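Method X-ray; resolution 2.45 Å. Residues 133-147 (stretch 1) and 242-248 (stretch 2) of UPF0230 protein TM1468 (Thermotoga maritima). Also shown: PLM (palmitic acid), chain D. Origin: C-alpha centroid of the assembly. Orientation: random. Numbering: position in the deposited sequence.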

# COMPACT_ATOMS: atom_id res chain seq x y z
N ALA A 133 -0.19 4.42 0.28
CA ALA A 133 -1.06 3.38 -0.22
C ALA A 133 -0.20 2.21 -0.69
O ALA A 133 1.01 2.39 -0.89
N SER A 134 -0.84 1.04 -0.80
CA SER A 134 -0.27 -0.18 -1.36
C SER A 134 0.95 -0.57 -0.57
O SER A 134 0.94 -0.39 0.65
N GLY A 135 1.99 -1.11 -1.24
CA GLY A 135 3.13 -1.76 -0.54
C GLY A 135 3.96 -0.85 0.37
O GLY A 135 4.85 -1.30 1.10
N ALA A 136 3.71 0.45 0.33
CA ALA A 136 4.41 1.31 1.26
C ALA A 136 3.81 1.23 2.67
O ALA A 136 4.52 1.44 3.63
N ILE A 137 2.52 0.91 2.80
CA ILE A 137 1.84 0.95 4.10
C ILE A 137 2.33 -0.09 5.10
O ILE A 137 2.42 0.20 6.30
N PRO A 138 2.62 -1.32 4.64
CA PRO A 138 3.13 -2.32 5.58
C PRO A 138 4.50 -2.01 6.17
O PRO A 138 4.88 -2.60 7.19
N LEU A 139 5.26 -1.14 5.52
CA LEU A 139 6.61 -0.81 5.99
C LEU A 139 6.51 -0.20 7.38
O LEU A 139 7.07 -0.76 8.31
N PRO A 140 5.74 0.88 7.55
CA PRO A 140 5.49 1.38 8.93
C PRO A 140 4.79 0.41 9.90
O PRO A 140 4.94 0.56 11.11
N ALA A 141 4.05 -0.57 9.39
CA ALA A 141 3.44 -1.58 10.25
C ALA A 141 4.44 -2.54 10.83
O ALA A 141 4.37 -2.89 12.01
N ARG A 142 5.34 -3.03 9.98
CA ARG A 142 6.45 -3.85 10.43
C ARG A 142 7.24 -3.13 11.50
O ARG A 142 7.54 -3.71 12.55
N VAL A 143 7.56 -1.88 11.23
CA VAL A 143 8.39 -1.09 12.13
C VAL A 143 7.68 -0.91 13.46
O VAL A 143 8.30 -1.03 14.48
N ALA A 144 6.38 -0.65 13.43
CA ALA A 144 5.62 -0.56 14.66
C ALA A 144 5.69 -1.85 15.43
O ALA A 144 5.76 -1.85 16.68
N ARG A 145 5.67 -2.98 14.73
CA ARG A 145 5.70 -4.27 15.44
C ARG A 145 7.04 -4.45 16.12
O ARG A 145 7.12 -4.82 17.30
N GLU A 146 8.10 -4.18 15.37
CA GLU A 146 9.44 -4.44 15.85
C GLU A 146 9.67 -3.62 17.10
O GLU A 146 10.14 -4.14 18.11
N MSE A 147 9.27 -2.35 17.07
CA MSE A 147 9.51 -1.54 18.25
C MSE A 147 8.56 -1.86 19.42
O MSE A 147 8.94 -1.67 20.58
N LEU A 242 18.22 0.34 2.52
CA LEU A 242 16.79 0.33 2.28
C LEU A 242 16.16 -0.99 2.69
O LEU A 242 16.82 -2.02 2.67
N ARG A 243 14.88 -0.97 3.04
CA ARG A 243 14.04 -2.18 2.99
C ARG A 243 12.90 -1.92 2.00
O ARG A 243 12.47 -0.79 1.85
N VAL A 244 12.41 -2.96 1.34
CA VAL A 244 11.57 -2.81 0.14
C VAL A 244 10.48 -3.88 0.02
O VAL A 244 10.73 -5.07 0.27
N ILE A 245 9.29 -3.46 -0.37
CA ILE A 245 8.27 -4.36 -0.86
C ILE A 245 8.08 -4.04 -2.33
O ILE A 245 7.66 -2.96 -2.67
N GLY A 246 8.42 -4.97 -3.22
CA GLY A 246 8.07 -4.86 -4.62
C GLY A 246 6.61 -5.22 -4.82
O GLY A 246 6.13 -6.26 -4.30
N VAL A 247 5.87 -4.35 -5.52
CA VAL A 247 4.46 -4.62 -5.79
C VAL A 247 4.19 -4.72 -7.26
O VAL A 247 4.89 -4.14 -8.09
N HIS A 248 3.14 -5.47 -7.58
CA HIS A 248 2.77 -5.67 -8.95
C HIS A 248 1.31 -6.09 -9.04
O HIS A 248 0.80 -6.77 -8.17

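The contact pairs one edge of a helix and the turn leading into it with the alternate residues of a strand. Along 242-248 the CA-to-CB bonds of Arg243, Ile245 and Val247 point toward the first stretch, while those of Val244 and His248 point away, so three side chains do nearly all the work. The helix answers with the spacing of its own repeat: Leu139, Arg142 and Glu146 point toward the strand, as does Pro138. The two axes approach to 9.9 Å at 132° between their directions, and the contact changes character along its length, from apolar at the turn to charged further up the helix.

At the turn the backbones come closest, with Gly135 CA 5.8 Å from Ile245 CA. Glycine suits this spot because a CB there would point toward the strand and sit 2.4 Å from Val247 CG1, a clash. Val247, with chi1 m, uses the vacancy: its CG1 rests 3.6 Å from Gly135 CA and 3.8 Å from Ser134 OG. Ser134 is t, and its OG finds its hydrogen bonding elsewhere in the structure. The tail of the palmitic acid also ends here. PLM CG lies 3.6 Å from Gly135 N, PLM CD 3.6 Å from Ser134 CB, and PLM CE 3.8 Å from Val247 CG2, so Val247 presents one methyl to the turn and the other to the lipid.

Ile245 is the apolar centre of the contact. With chi1 m and chi2 t its longer branch is extended, carrying CD1 to 3.7 Å from Pro138 CB and 3.4 Å from Gly135 O. The same branch meets Leu139, whose CD2 lies 3.9 Å from Ile245 CG1; Leu139 adopts m and t, a common helical leucine rotamer. Proline offers a compact, rigid surface, and the leucine fills in beside it.

Further along, Arg243 has the largest covered area of any residue here. Its chi angles run m, t, m, carrying the guanidinium along the helix to Glu146. There it meets the carboxylate in a two-pronged salt bridge: NH1 donates to Glu146 OE2 at 3.1 Å and NH2 to Glu146 OE1 at 3.2 Å. Glu146 reaches this position with chi1 m and chi2 t. Val143, t, brings CG2 to 3.4 Å from Arg243 NH2, near the guanidinium plane, so carboxylate and methyl both lie at the edge and leave a face free.

Arg142 takes that face. Its chain is extended through chi1 and chi2, both t, then turns at chi3 p, which lays its guanidinium flat on that of Arg243, centres 3.7 Å apart and planes at 22°. Arg142 NH2 and Arg243 NE are 3.2 Å apart, two donors that form no hydrogen bond. Arg142 NH2 instead donates to water 1 at 3.2 Å, and that water donates to Val244 O at 2.8 Å, linking the arginine to the strand backbone. The rule is to stack like charges flat, keeping their edges for acceptors.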

# COMPACT_ATOMS: atom_id res chain seq x y z
CB ALA A 133 -1.90 3.90 -1.33
CB SER A 134 0.04 -0.02 -2.84
OG SER A 134 0.64 -1.20 -3.37
CB ALA A 136 4.42 2.72 0.77
CB ILE A 137 0.31 0.84 3.96
CG1 ILE A 137 -0.27 2.17 3.51
CG2 ILE A 137 -0.38 0.41 5.31
CD1 ILE A 137 -1.62 2.04 2.85
CB PRO A 138 3.23 -3.59 4.72
CG PRO A 138 2.42 -3.31 3.50
CD PRO A 138 2.45 -1.85 3.29
CB LEU A 139 7.38 0.09 4.99
CG LEU A 139 7.69 -0.55 3.63
CD1 LEU A 139 8.19 0.44 2.63
CD2 LEU A 139 8.67 -1.69 3.78
CB PRO A 140 4.65 2.65 8.71
CG PRO A 140 4.15 2.57 7.32
CD PRO A 140 5.12 1.75 6.54
CB ALA A 141 2.39 -2.37 9.51
CB ARG A 142 7.39 -4.21 9.31
CG ARG A 142 8.62 -4.99 9.78
CD ARG A 142 9.33 -5.69 8.65
NE ARG A 142 9.75 -4.71 7.64
CZ ARG A 142 10.37 -5.03 6.51
NH1 ARG A 142 10.70 -6.28 6.23
NH2 ARG A 142 10.70 -4.07 5.65
CB VAL A 143 8.74 0.30 11.53
CG1 VAL A 143 9.37 1.18 12.56
CG2 VAL A 143 9.69 0.14 10.31
CB ALA A 144 4.19 -0.24 14.36
CB ARG A 145 5.44 -5.44 14.48
CG ARG A 145 5.49 -6.81 15.17
CD ARG A 145 4.51 -6.89 16.40
NE ARG A 145 3.12 -7.02 15.95
CZ ARG A 145 2.04 -6.78 16.69
NH1 ARG A 145 2.14 -6.37 17.94
NH2 ARG A 145 0.84 -6.93 16.17
CB GLU A 146 10.50 -4.15 14.79
CG GLU A 146 10.37 -5.09 13.61
CD GLU A 146 11.13 -4.59 12.37
OE1 GLU A 146 11.09 -3.38 12.05
OE2 GLU A 146 11.77 -5.43 11.71
CB MSE A 147 9.65 -0.06 17.92
CG MSE A 147 8.56 0.57 17.20
SE MSE A 147 9.04 2.43 16.63
CE MSE A 147 10.85 2.10 15.83
CB LEU A 242 16.54 0.49 0.79
CG LEU A 242 17.06 1.66 -0.03
CD1 LEU A 242 16.45 1.55 -1.41
CD2 LEU A 242 16.69 3.01 0.63
CB ARG A 243 13.50 -2.57 4.36
CG ARG A 243 14.58 -2.97 5.34
CD ARG A 243 14.02 -3.70 6.58
NE ARG A 243 13.13 -2.82 7.35
CZ ARG A 243 12.72 -3.06 8.60
NH1 ARG A 243 13.10 -4.14 9.23
NH2 ARG A 243 11.92 -2.19 9.23
CB VAL A 244 12.45 -2.94 -1.14
CG1 VAL A 244 11.64 -2.66 -2.39
CG2 VAL A 244 13.62 -2.00 -1.07
CB ILE A 245 6.94 -4.18 -0.11
CG1 ILE A 245 7.17 -4.43 1.39
CG2 ILE A 245 5.85 -5.14 -0.63
CD1 ILE A 245 5.88 -4.30 2.22
CB VAL A 247 3.49 -3.57 -5.17
CG1 VAL A 247 3.60 -3.57 -3.65
CG2 VAL A 247 3.76 -2.20 -5.75
CB HIS A 248 3.67 -6.74 -9.55
CG HIS A 248 3.37 -8.13 -9.06
ND1 HIS A 248 2.58 -9.01 -9.77
CD2 HIS A 248 3.73 -8.77 -7.92
CE1 HIS A 248 2.47 -10.14 -9.09
NE2 HIS A 248 3.15 -10.01 -7.96
C1 PLM D . -11.74 3.65 -1.81
O1 PLM D . -11.99 4.27 -0.73
O2 PLM D . -12.66 3.40 -2.66
C2 PLM D . -10.32 3.21 -2.06
C3 PLM D . -9.61 4.13 -3.03
C4 PLM D . -8.24 3.58 -3.37
C5 PLM D . -7.58 4.48 -4.40
C6 PLM D . -6.20 4.00 -4.80
C7 PLM D . -5.51 4.93 -5.78
C8 PLM D . -4.34 4.23 -6.46
C9 PLM D . -3.15 4.11 -5.53
CA PLM D . -2.01 3.34 -6.17
CB PLM D . -0.78 3.37 -5.28
CC PLM D . 0.26 2.36 -5.77
CD PLM D . 1.59 2.47 -5.00
CE PLM D . 2.54 1.33 -5.33
CF PLM D . 3.92 1.53 -4.72
CG PLM D . 4.00 1.05 -3.27
O HOH W 1 11.32 -5.72 2.97